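Local coordinates for protein carbonic anhydrase (Porphyridium purpureum, PDB 1DDZ) that probably catalyses the reversible hydration of carbon dioxide to hydrogencarbonate and a proton, as a zinc-dependent beta-class carbonic anhydrase, at residues A[417-422]-A[430-435]. Numbering follows the deposited sequence.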
ATOM      1  N   GLN A 417       3.101   4.679 -27.681  1.00 12.35           N
ATOM      2  CA  GLN A 417       2.232   4.784 -28.835  1.00 20.81           C
ATOM      3  C   GLN A 417       3.027   4.751 -30.143  1.00 23.44           C
ATOM      4  O   GLN A 417       2.514   4.320 -31.172  1.00 30.34           O
ATOM      5  CB  GLN A 417       1.388   6.056 -28.754  1.00 19.15           C
ATOM      6  CG  GLN A 417       0.249   5.982 -27.755  1.00 24.58           C
ATOM      7  CD  GLN A 417      -0.874   5.090 -28.216  1.00 27.99           C
ATOM      8  OE1 GLN A 417      -0.627   4.024 -28.766  1.00 28.49           O
ATOM      9  NE2 GLN A 417      -2.120   5.524 -27.994  1.00 32.49           N
ATOM     10  N   ALA A 418       4.285   5.163 -30.100  1.00 20.69           N
ATOM     11  CA  ALA A 418       5.117   5.152 -31.289  1.00 23.62           C
ATOM     12  C   ALA A 418       5.120   3.747 -31.869  1.00 26.04           C
ATOM     13  O   ALA A 418       4.808   3.556 -33.049  1.00 29.56           O
ATOM     14  CB  ALA A 418       6.534   5.588 -30.951  1.00 23.07           C
ATOM     15  N   GLU A 419       5.411   2.768 -31.014  1.00 23.93           N
ATOM     16  CA  GLU A 419       5.425   1.374 -31.408  1.00 21.37           C
ATOM     17  C   GLU A 419       4.032   0.790 -31.501  1.00 21.68           C
ATOM     18  O   GLU A 419       3.718   0.089 -32.461  1.00 27.05           O
ATOM     19  CB  GLU A 419       6.249   0.542 -30.438  1.00 17.32           C
ATOM     20  CG  GLU A 419       6.055  -0.974 -30.594  1.00 21.44           C
ATOM     21  CD  GLU A 419       6.426  -1.506 -31.993  1.00 24.59           C
ATOM     22  OE1 GLU A 419       5.875  -2.543 -32.409  1.00 21.24           O
ATOM     23  OE2 GLU A 419       7.278  -0.898 -32.676  1.00 23.94           O
ATOM     24  N   LEU A 420       3.183   1.073 -30.522  1.00 18.19           N
ATOM     25  CA  LEU A 420       1.835   0.513 -30.542  1.00 20.18           C
ATOM     26  C   LEU A 420       0.980   0.933 -31.755  1.00 18.37           C
ATOM     27  O   LEU A 420       0.238   0.123 -32.281  1.00 24.26           O
ATOM     28  CB  LEU A 420       1.113   0.769 -29.203  1.00 14.01           C
ATOM     29  CG  LEU A 420       1.712   0.076 -27.969  1.00 15.38           C
ATOM     30  CD1 LEU A 420       0.935   0.503 -26.722  1.00 11.48           C
ATOM     31  CD2 LEU A 420       1.679  -1.450 -28.143  1.00  7.00           C
ATOM     32  N   SER A 421       1.161   2.156 -32.232  1.00 21.40           N
ATOM     33  CA  SER A 421       0.435   2.688 -33.396  1.00 30.17           C
ATOM     34  C   SER A 421       0.623   1.882 -34.671  1.00 27.21           C
ATOM     35  O   SER A 421      -0.249   1.838 -35.523  1.00 33.29           O
ATOM     36  CB  SER A 421       0.887   4.119 -33.666  1.00 32.76           C
ATOM     37  OG  SER A 421       0.520   4.936 -32.571  1.00 47.67           O
ATOM     38  N   ARG A 422       1.782   1.257 -34.788  1.00 23.06           N
ATOM     39  CA  ARG A 422       2.111   0.444 -35.953  1.00 23.23           C
ATOM     40  C   ARG A 422       1.234  -0.790 -36.031  1.00 21.60           C
ATOM     41  O   ARG A 422       1.092  -1.385 -37.081  1.00 22.64           O
ATOM     42  CB  ARG A 422       3.572   0.000 -35.875  1.00 19.37           C
ATOM     43  CG  ARG A 422       4.571   1.141 -35.735  1.00 20.62           C
ATOM     44  CD  ARG A 422       5.964   0.589 -35.501  1.00 21.07           C
ATOM     45  NE  ARG A 422       6.352  -0.296 -36.588  1.00 23.13           N
ATOM     46  CZ  ARG A 422       7.245  -1.277 -36.505  1.00 25.69           C
ATOM     47  NH1 ARG A 422       7.879  -1.535 -35.364  1.00 23.33           N
ATOM     48  NH2 ARG A 422       7.502  -2.007 -37.586  1.00 29.17           N
ATOM     49  N   LEU A 430      -2.360  -6.105 -28.272  1.00 16.18           N
ATOM     50  CA  LEU A 430      -2.403  -6.444 -26.858  1.00 13.08           C
ATOM     51  C   LEU A 430      -1.101  -7.154 -26.498  1.00 13.27           C
ATOM     52  O   LEU A 430      -0.475  -6.889 -25.478  1.00 17.77           O
ATOM     53  CB  LEU A 430      -3.526  -7.431 -26.566  1.00 12.26           C
ATOM     54  CG  LEU A 430      -4.169  -7.566 -25.164  1.00 18.79           C
ATOM     55  CD1 LEU A 430      -4.628  -8.991 -24.937  1.00 14.93           C
ATOM     56  CD2 LEU A 430      -3.256  -7.129 -24.027  1.00 17.09           C
ATOM     57  N   ASN A 431      -0.735  -8.122 -27.324  1.00 10.58           N
ATOM     58  CA  ASN A 431       0.475  -8.882 -27.109  1.00  9.53           C
ATOM     59  C   ASN A 431       1.728  -8.041 -27.111  1.00 11.79           C
ATOM     60  O   ASN A 431       2.705  -8.414 -26.475  1.00 14.09           O
ATOM     61  CB  ASN A 431       0.594  -9.980 -28.140  1.00  7.87           C
ATOM     62  CG  ASN A 431      -0.349 -11.114 -27.861  1.00 11.59           C
ATOM     63  OD1 ASN A 431      -0.340 -12.098 -28.560  1.00 19.62           O
ATOM     64  ND2 ASN A 431      -1.145 -10.999 -26.812  1.00  9.79           N
ATOM     65  N   ARG A 432       1.729  -6.923 -27.834  1.00 10.47           N
ATOM     66  CA  ARG A 432       2.906  -6.052 -27.857  1.00 11.12           C
ATOM     67  C   ARG A 432       2.947  -5.269 -26.551  1.00  9.91           C
ATOM     68  O   ARG A 432       4.015  -5.102 -25.948  1.00 10.03           O
ATOM     69  CB  ARG A 432       2.877  -5.082 -29.045  1.00  9.91           C
ATOM     70  CG  ARG A 432       4.100  -4.159 -29.117  1.00  7.00           C
ATOM     71  CD  ARG A 432       5.394  -4.957 -29.256  1.00 10.25           C
ATOM     72  NE  ARG A 432       6.022  -4.714 -30.552  1.00 15.21           N
ATOM     73  CZ  ARG A 432       6.937  -5.491 -31.120  1.00  9.94           C
ATOM     74  NH1 ARG A 432       7.348  -6.602 -30.532  1.00  7.00           N
ATOM     75  NH2 ARG A 432       7.503  -5.100 -32.247  1.00 11.71           N
ATOM     76  N   LEU A 433       1.784  -4.787 -26.132  1.00  9.87           N
ATOM     77  CA  LEU A 433       1.654  -4.031 -24.881  1.00 13.01           C
ATOM     78  C   LEU A 433       2.147  -4.903 -23.722  1.00 13.01           C
ATOM     79  O   LEU A 433       2.811  -4.432 -22.806  1.00 15.85           O
ATOM     80  CB  LEU A 433       0.187  -3.679 -24.637  1.00 13.02           C
ATOM     81  CG  LEU A 433      -0.259  -2.433 -23.856  1.00 15.91           C
ATOM     82  CD1 LEU A 433      -1.464  -2.818 -23.047  1.00  8.69           C
ATOM     83  CD2 LEU A 433       0.820  -1.855 -22.973  1.00 11.61           C
ATOM     84  N   ILE A 434       1.797  -6.178 -23.781  1.00 11.00           N
ATOM     85  CA  ILE A 434       2.174  -7.166 -22.776  1.00 11.57           C
ATOM     86  C   ILE A 434       3.696  -7.294 -22.728  1.00 11.39           C
ATOM     87  O   ILE A 434       4.288  -7.424 -21.664  1.00 14.10           O
ATOM     88  CB  ILE A 434       1.491  -8.539 -23.119  1.00  7.26           C
ATOM     89  CG1 ILE A 434       0.002  -8.471 -22.803  1.00  7.00           C
ATOM     90  CG2 ILE A 434       2.147  -9.703 -22.415  1.00  7.00           C
ATOM     91  CD1 ILE A 434      -0.686  -9.765 -23.079  1.00  7.00           C
ATOM     92  N   GLU A 435       4.334  -7.222 -23.893  1.00 11.28           N
ATOM     93  CA  GLU A 435       5.783  -7.338 -23.992  1.00  9.60           C
ATOM     94  C   GLU A 435       6.479  -6.117 -23.408  1.00  8.52           C
ATOM     95  O   GLU A 435       7.481  -6.229 -22.692  1.00  9.66           O
ATOM     96  CB  GLU A 435       6.197  -7.496 -25.460  1.00 11.44           C
ATOM     97  CG  GLU A 435       5.798  -8.810 -26.079  1.00  9.44           C
ATOM     98  CD  GLU A 435       5.974  -8.837 -27.603  1.00  7.79           C
ATOM     99  OE1 GLU A 435       5.867  -7.776 -28.230  1.00  9.81           O
ATOM    100  OE2 GLU A 435       6.233  -9.922 -28.161  1.00  9.05           O
TER
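E419 and R432 meet in a buried salt bridge, part of a network that reaches the exposed R422 and ties the short helix 417-420 to the long helix 426-447 in the second carbonic anhydrase region of this alpha-beta-alpha beta-class enzyme. The pair illustrates how one arginine can serve several acceptors at once through different edges of its guanidinium. The two side chains cross at about a right angle, and the carboxylate plane is turned 64° from that of the guanidinium. E419 OE1 lies in the guanidinium plane and is gripped side-on by two nitrogens, R432 NE at 2.9 Å and, in a less straight bond, R432 NH2 at 3.0 Å. Both donors approach OE1 from one face of the carboxylate, well above its plane. E419 OE2 receives R422 NH1 at 2.8 Å through its syn lone pair, and the carboxylate is thus shared between two arginines, whose charges it would help to offset. R432 has CG anti to its own backbone N (chi1 -179°) and then bends at chi2 and chi3, which presents the NE and NH2 edge of the guanidinium to E419 OE1. Its NH2 also bonds the backbone O of Q27, while helix 12-25 covers the network through L24 and V25. Beside the charged layer runs an apolar one. L420 sets its CD2 methyl against R432 CG at 3.8 Å, on the aliphatic part of the arginine, and its other methyl, CD1, faces L433 CG at 4.3 Å; I409 and V412 of helix 407-414 also touch L433. E435, itself bonded through OE2 to Y385 OH and G30 N, completes the network: its OE1 receives R432 NH1 at 3.0 Å, with an N-H...O angle of 162°, from the syn side and somewhat out of the carboxylate plane.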